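Local coordinates for protein glucosamine kinase (Streptacidiphilus jiangxiensis, PDB 6HWJ) that phosphorylates D-glucosamine to D-glucosamine 6-phosphate, using ATP and magnesium, at residues Arg236-Gly250 against Glu285-Val297. Numbering follows the deposited sequence.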
loop_
_atom_site.group_PDB
_atom_site.type_symbol
_atom_site.label_atom_id
_atom_site.label_comp_id
_atom_site.label_asym_id
_atom_site.label_seq_id
_atom_site.Cartn_x
_atom_site.Cartn_y
_atom_site.Cartn_z
ATOM N N ARG A 236 -8.904 -14.403 7.385
ATOM C CA ARG A 236 -9.994 -14.296 6.426
ATOM C C ARG A 236 -10.024 -15.471 5.455
ATOM O O ARG A 236 -10.966 -15.582 4.660
ATOM C CB ARG A 236 -9.892 -12.991 5.639
ATOM C CG ARG A 236 -10.219 -11.746 6.467
ATOM C CD ARG A 236 -10.607 -10.555 5.592
ATOM N NE ARG A 236 -11.836 -10.796 4.838
ATOM C CZ ARG A 236 -11.882 -11.153 3.553
ATOM N NH1 ARG A 236 -10.766 -11.312 2.851
ATOM N NH2 ARG A 236 -13.055 -11.351 2.969
ATOM N N GLY A 237 -9.026 -16.336 5.494
ATOM C CA GLY A 237 -8.996 -17.527 4.675
ATOM C C GLY A 237 -7.850 -17.496 3.685
ATOM O O GLY A 237 -7.060 -16.555 3.625
ATOM N N ARG A 238 -7.780 -18.558 2.891
ATOM C CA ARG A 238 -6.717 -18.697 1.904
ATOM C C ARG A 238 -7.296 -19.376 0.678
ATOM O O ARG A 238 -8.352 -20.012 0.744
ATOM C CB ARG A 238 -5.546 -19.501 2.464
ATOM C CG ARG A 238 -5.932 -20.939 2.793
ATOM C CD ARG A 238 -4.820 -21.657 3.532
ATOM N NE ARG A 238 -4.432 -20.938 4.744
ATOM C CZ ARG A 238 -3.497 -21.349 5.590
ATOM N NH1 ARG A 238 -2.851 -22.482 5.363
ATOM N NH2 ARG A 238 -3.212 -20.629 6.667
ATOM N N THR A 239 -6.580 -19.244 -0.437
ATOM C CA THR A 239 -6.993 -19.833 -1.716
ATOM C C THR A 239 -5.785 -20.518 -2.340
ATOM O O THR A 239 -4.749 -19.857 -2.547
ATOM C CB THR A 239 -7.555 -18.769 -2.655
ATOM O OG1 THR A 239 -8.645 -18.075 -2.026
ATOM C CG2 THR A 239 -8.027 -19.400 -3.945
ATOM N N PRO A 240 -5.859 -21.802 -2.688
ATOM C CA PRO A 240 -4.725 -22.442 -3.378
ATOM C C PRO A 240 -4.530 -21.856 -4.769
ATOM O O PRO A 240 -5.482 -21.730 -5.546
ATOM C CB PRO A 240 -5.125 -23.922 -3.448
ATOM C CG PRO A 240 -6.236 -24.093 -2.458
ATOM C CD PRO A 240 -6.947 -22.758 -2.401
ATOM N N ALA A 241 -3.291 -21.475 -5.074
ATOM C CA ALA A 241 -2.947 -21.083 -6.431
ATOM C C ALA A 241 -3.208 -22.238 -7.391
ATOM O O ALA A 241 -2.955 -23.399 -7.073
ATOM C CB ALA A 241 -1.486 -20.659 -6.507
ATOM N N THR A 242 -3.726 -21.912 -8.570
ATOM C CA THR A 242 -4.002 -22.907 -9.587
ATOM C C THR A 242 -2.815 -23.032 -10.534
ATOM O O THR A 242 -1.908 -22.199 -10.546
ATOM C CB THR A 242 -5.263 -22.541 -10.370
ATOM O OG1 THR A 242 -5.070 -21.267 -10.998
ATOM C CG2 THR A 242 -6.468 -22.459 -9.440
ATOM N N ALA A 243 -2.833 -24.098 -11.346
ATOM C CA ALA A 243 -1.847 -24.222 -12.410
ATOM C C ALA A 243 -1.850 -22.984 -13.299
ATOM O O ALA A 243 -0.786 -22.454 -13.650
ATOM C CB ALA A 243 -2.124 -25.478 -13.250
ATOM N N ALA A 244 -3.041 -22.497 -13.659
ATOM C CA ALA A 244 -3.128 -21.305 -14.493
ATOM C C ALA A 244 -2.526 -20.099 -13.798
ATOM O O ALA A 244 -1.888 -19.254 -14.440
ATOM C CB ALA A 244 -4.584 -21.036 -14.872
ATOM N N ASP A 245 -2.726 -19.986 -12.481
ATOM C CA ASP A 245 -2.147 -18.869 -11.734
ATOM C C ASP A 245 -0.628 -18.848 -11.866
ATOM O O ASP A 245 -0.036 -17.837 -12.267
ATOM C CB ASP A 245 -2.538 -18.957 -10.258
ATOM C CG ASP A 245 -3.988 -18.595 -10.009
ATOM O OD1 ASP A 245 -4.565 -17.832 -10.814
ATOM O OD2 ASP A 245 -4.542 -19.063 -8.993
ATOM N N VAL A 246 0.031 -19.962 -11.515
ATOM C CA VAL A 246 1.491 -19.955 -11.500
ATOM C C VAL A 246 2.022 -19.819 -12.917
ATOM O O VAL A 246 3.056 -19.177 -13.140
ATOM C CB VAL A 246 2.042 -21.212 -10.804
ATOM C CG1 VAL A 246 1.547 -21.279 -9.369
ATOM C CG2 VAL A 246 1.662 -22.485 -11.572
ATOM N N ALA A 247 1.327 -20.409 -13.897
ATOM C CA ALA A 247 1.720 -20.227 -15.287
ATOM C C ALA A 247 1.632 -18.759 -15.693
ATOM O O ALA A 247 2.532 -18.235 -16.362
ATOM C CB ALA A 247 0.851 -21.093 -16.192
ATOM N N ALA A 248 0.551 -18.079 -15.298
ATOM C CA ALA A 248 0.444 -16.644 -15.553
ATOM C C ALA A 248 1.582 -15.868 -14.898
ATOM O O ALA A 248 2.100 -14.906 -15.481
ATOM C CB ALA A 248 -0.901 -16.117 -15.046
ATOM N N TRP A 249 1.957 -16.233 -13.667
ATOM C CA TRP A 249 3.059 -15.529 -13.005
ATOM C C TRP A 249 4.317 -15.582 -13.866
ATOM O O TRP A 249 5.005 -14.571 -14.056
ATOM C CB TRP A 249 3.353 -16.131 -11.634
ATOM C CG TRP A 249 2.233 -16.070 -10.628
ATOM C CD1 TRP A 249 1.054 -15.398 -10.748
ATOM C CD2 TRP A 249 2.203 -16.706 -9.344
ATOM N NE1 TRP A 249 0.281 -15.587 -9.624
ATOM C CE2 TRP A 249 0.965 -16.390 -8.748
ATOM C CE3 TRP A 249 3.096 -17.523 -8.646
ATOM C CZ2 TRP A 249 0.600 -16.869 -7.501
ATOM C CZ3 TRP A 249 2.735 -17.995 -7.401
ATOM C CH2 TRP A 249 1.500 -17.657 -6.831
ATOM N N GLY A 250 4.637 -16.766 -14.387
ATOM C CA GLY A 250 5.852 -16.921 -15.178
ATOM C C GLY A 250 5.828 -16.115 -16.460
ATOM O O GLY A 250 6.833 -15.505 -16.841
ATOM N N GLU A 285 10.572 -22.951 -12.702
ATOM C CA GLU A 285 10.161 -23.861 -11.646
ATOM C C GLU A 285 8.863 -23.440 -10.971
ATOM O O GLU A 285 8.368 -24.171 -10.110
ATOM C CB GLU A 285 11.281 -23.982 -10.607
ATOM C CG GLU A 285 12.571 -24.572 -11.171
ATOM C CD GLU A 285 12.386 -25.977 -11.723
ATOM O OE1 GLU A 285 11.648 -26.773 -11.101
ATOM O OE2 GLU A 285 12.973 -26.283 -12.782
ATOM N N LEU A 286 8.290 -22.294 -11.349
ATOM C CA LEU A 286 7.006 -21.888 -10.793
ATOM C C LEU A 286 5.901 -22.878 -11.131
ATOM O O LEU A 286 4.919 -22.982 -10.393
ATOM C CB LEU A 286 6.639 -20.498 -11.309
ATOM C CG LEU A 286 7.482 -19.357 -10.733
ATOM C CD1 LEU A 286 7.152 -18.054 -11.444
ATOM C CD2 LEU A 286 7.249 -19.230 -9.235
ATOM N N ASP A 287 6.030 -23.605 -12.242
ATOM C CA ASP A 287 4.966 -24.525 -12.633
ATOM C C ASP A 287 4.741 -25.606 -11.583
ATOM O O ASP A 287 3.634 -26.141 -11.474
ATOM C CB ASP A 287 5.288 -25.154 -13.991
ATOM C CG ASP A 287 5.370 -24.122 -15.103
ATOM O OD1 ASP A 287 4.681 -23.083 -15.007
ATOM O OD2 ASP A 287 6.127 -24.348 -16.073
ATOM N N ALA A 288 5.761 -25.930 -10.799
ATOM C CA ALA A 288 5.633 -26.946 -9.763
ATOM C C ALA A 288 5.053 -26.410 -8.461
ATOM O O ALA A 288 4.909 -27.178 -7.506
ATOM C CB ALA A 288 6.996 -27.574 -9.472
ATOM N N LEU A 289 4.714 -25.125 -8.398
ATOM C CA LEU A 289 4.231 -24.509 -7.170
ATOM C C LEU A 289 2.716 -24.347 -7.149
ATOM O O LEU A 289 2.191 -23.599 -6.324
ATOM C CB LEU A 289 4.904 -23.153 -6.962
ATOM C CG LEU A 289 6.430 -23.224 -6.853
ATOM C CD1 LEU A 289 6.998 -21.858 -6.615
ATOM C CD2 LEU A 289 6.880 -24.199 -5.760
ATOM N N ALA A 290 2.002 -25.035 -8.035
ATOM C CA ALA A 290 0.550 -25.041 -7.970
ATOM C C ALA A 290 0.098 -25.578 -6.618
ATOM O O ALA A 290 0.654 -26.545 -6.100
ATOM C CB ALA A 290 -0.035 -25.888 -9.095
ATOM N N GLY A 291 -0.911 -24.935 -6.040
ATOM C CA GLY A 291 -1.389 -25.275 -4.721
ATOM C C GLY A 291 -0.829 -24.411 -3.604
ATOM O O GLY A 291 -1.312 -24.506 -2.475
ATOM N N THR A 292 0.172 -23.587 -3.877
ATOM C CA THR A 292 0.742 -22.746 -2.832
ATOM C C THR A 292 -0.321 -21.772 -2.332
ATOM O O THR A 292 -1.142 -21.291 -3.123
ATOM C CB THR A 292 1.968 -21.996 -3.362
ATOM O OG1 THR A 292 2.689 -21.423 -2.268
ATOM C CG2 THR A 292 1.567 -20.895 -4.330
ATOM N N PRO A 293 -0.359 -21.481 -1.032
ATOM C CA PRO A 293 -1.492 -20.719 -0.477
ATOM C C PRO A 293 -1.422 -19.241 -0.819
ATOM O O PRO A 293 -0.381 -18.598 -0.658
ATOM C CB PRO A 293 -1.371 -20.948 1.038
ATOM C CG PRO A 293 0.091 -21.184 1.254
ATOM C CD PRO A 293 0.569 -21.942 0.022
ATOM N N LEU A 294 -2.548 -18.704 -1.280
ATOM C CA LEU A 294 -2.715 -17.259 -1.462
ATOM C C LEU A 294 -3.611 -16.711 -0.353
ATOM O O LEU A 294 -4.634 -17.329 -0.012
ATOM C CB LEU A 294 -3.328 -16.938 -2.820
ATOM C CG LEU A 294 -2.731 -17.696 -4.024
ATOM C CD1 LEU A 294 -3.524 -17.389 -5.301
ATOM C CD2 LEU A 294 -1.271 -17.329 -4.169
ATOM N N ILE A 295 -3.226 -15.557 0.195
ATOM C CA ILE A 295 -3.961 -14.887 1.264
ATOM C C ILE A 295 -4.108 -13.408 0.909
ATOM O O ILE A 295 -3.493 -12.908 -0.029
ATOM C CB ILE A 295 -3.270 -15.024 2.642
ATOM C CG1 ILE A 295 -1.871 -14.425 2.612
ATOM C CG2 ILE A 295 -3.211 -16.504 3.080
ATOM C CD1 ILE A 295 -1.282 -14.171 3.993
ATOM N N ASP A 296 -4.942 -12.712 1.673
ATOM C CA ASP A 296 -4.928 -11.248 1.654
ATOM C C ASP A 296 -3.543 -10.767 2.090
ATOM O O ASP A 296 -3.063 -11.142 3.168
ATOM C CB ASP A 296 -6.001 -10.694 2.605
ATOM C CG ASP A 296 -7.423 -11.036 2.168
ATOM O OD1 ASP A 296 -7.629 -11.624 1.084
ATOM O OD2 ASP A 296 -8.352 -10.736 2.937
ATOM N N VAL A 297 -2.897 -9.947 1.263
ATOM C CA VAL A 297 -1.551 -9.480 1.540
ATOM C C VAL A 297 -1.549 -7.948 1.552
ATOM O O VAL A 297 -2.525 -7.301 1.190
ATOM C CB VAL A 297 -0.508 -10.006 0.529
ATOM C CG1 VAL A 297 -0.390 -11.526 0.605
ATOM C CG2 VAL A 297 -0.840 -9.564 -0.890
HETATM O O HOH W 1 -6.619 -13.944 3.667
#
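Leu-294 O takes the N-H of Thr-239 (O to N 2.8 Å). It also meets Arg-238 CA in a C-H...O contact. Leu-294 N bonds back to Thr-239 O. Thr-239 and Leu-294 are thus the hydrogen-bonded pair of a short antiparallel bridge. Pro-240 and Pro-293 form the next, non-hydrogen-bonded pair. Pairing continues with Ala-241 N to Thr-292 O, 2.9 Å. Gly-291 N, in a type II turn, then bonds to Ala-241 O.

Leu-294 spreads its two methyls. CD1 lies 4.0 Å from Ala-241 CB, while CD2 meets the indole edge of Trp-249 in plane, 3.8 Å from CZ2. Thr-242 and Asp-245 form a capping box at the start of helix 243-263. One turn after Thr-242, Val-246 CB sits 3.4 Å from Leu-286 O. Its CG1 is anti to the carbonyl carbon (chi1 -60°), and CG2 also packs on Leu-286 O. A water joins Gly-237 O to Asp-296 N. Asp-296 OD1 forms a salt bridge with Arg-332.

Strand 293-295 is the middle of a three-stranded antiparallel sheet, between 239-240 and 333-334. Helices 243-263 and 266-284 lie between strands 239-240 and 293-295 in the chain, and Ile-295 touches helix 335-356.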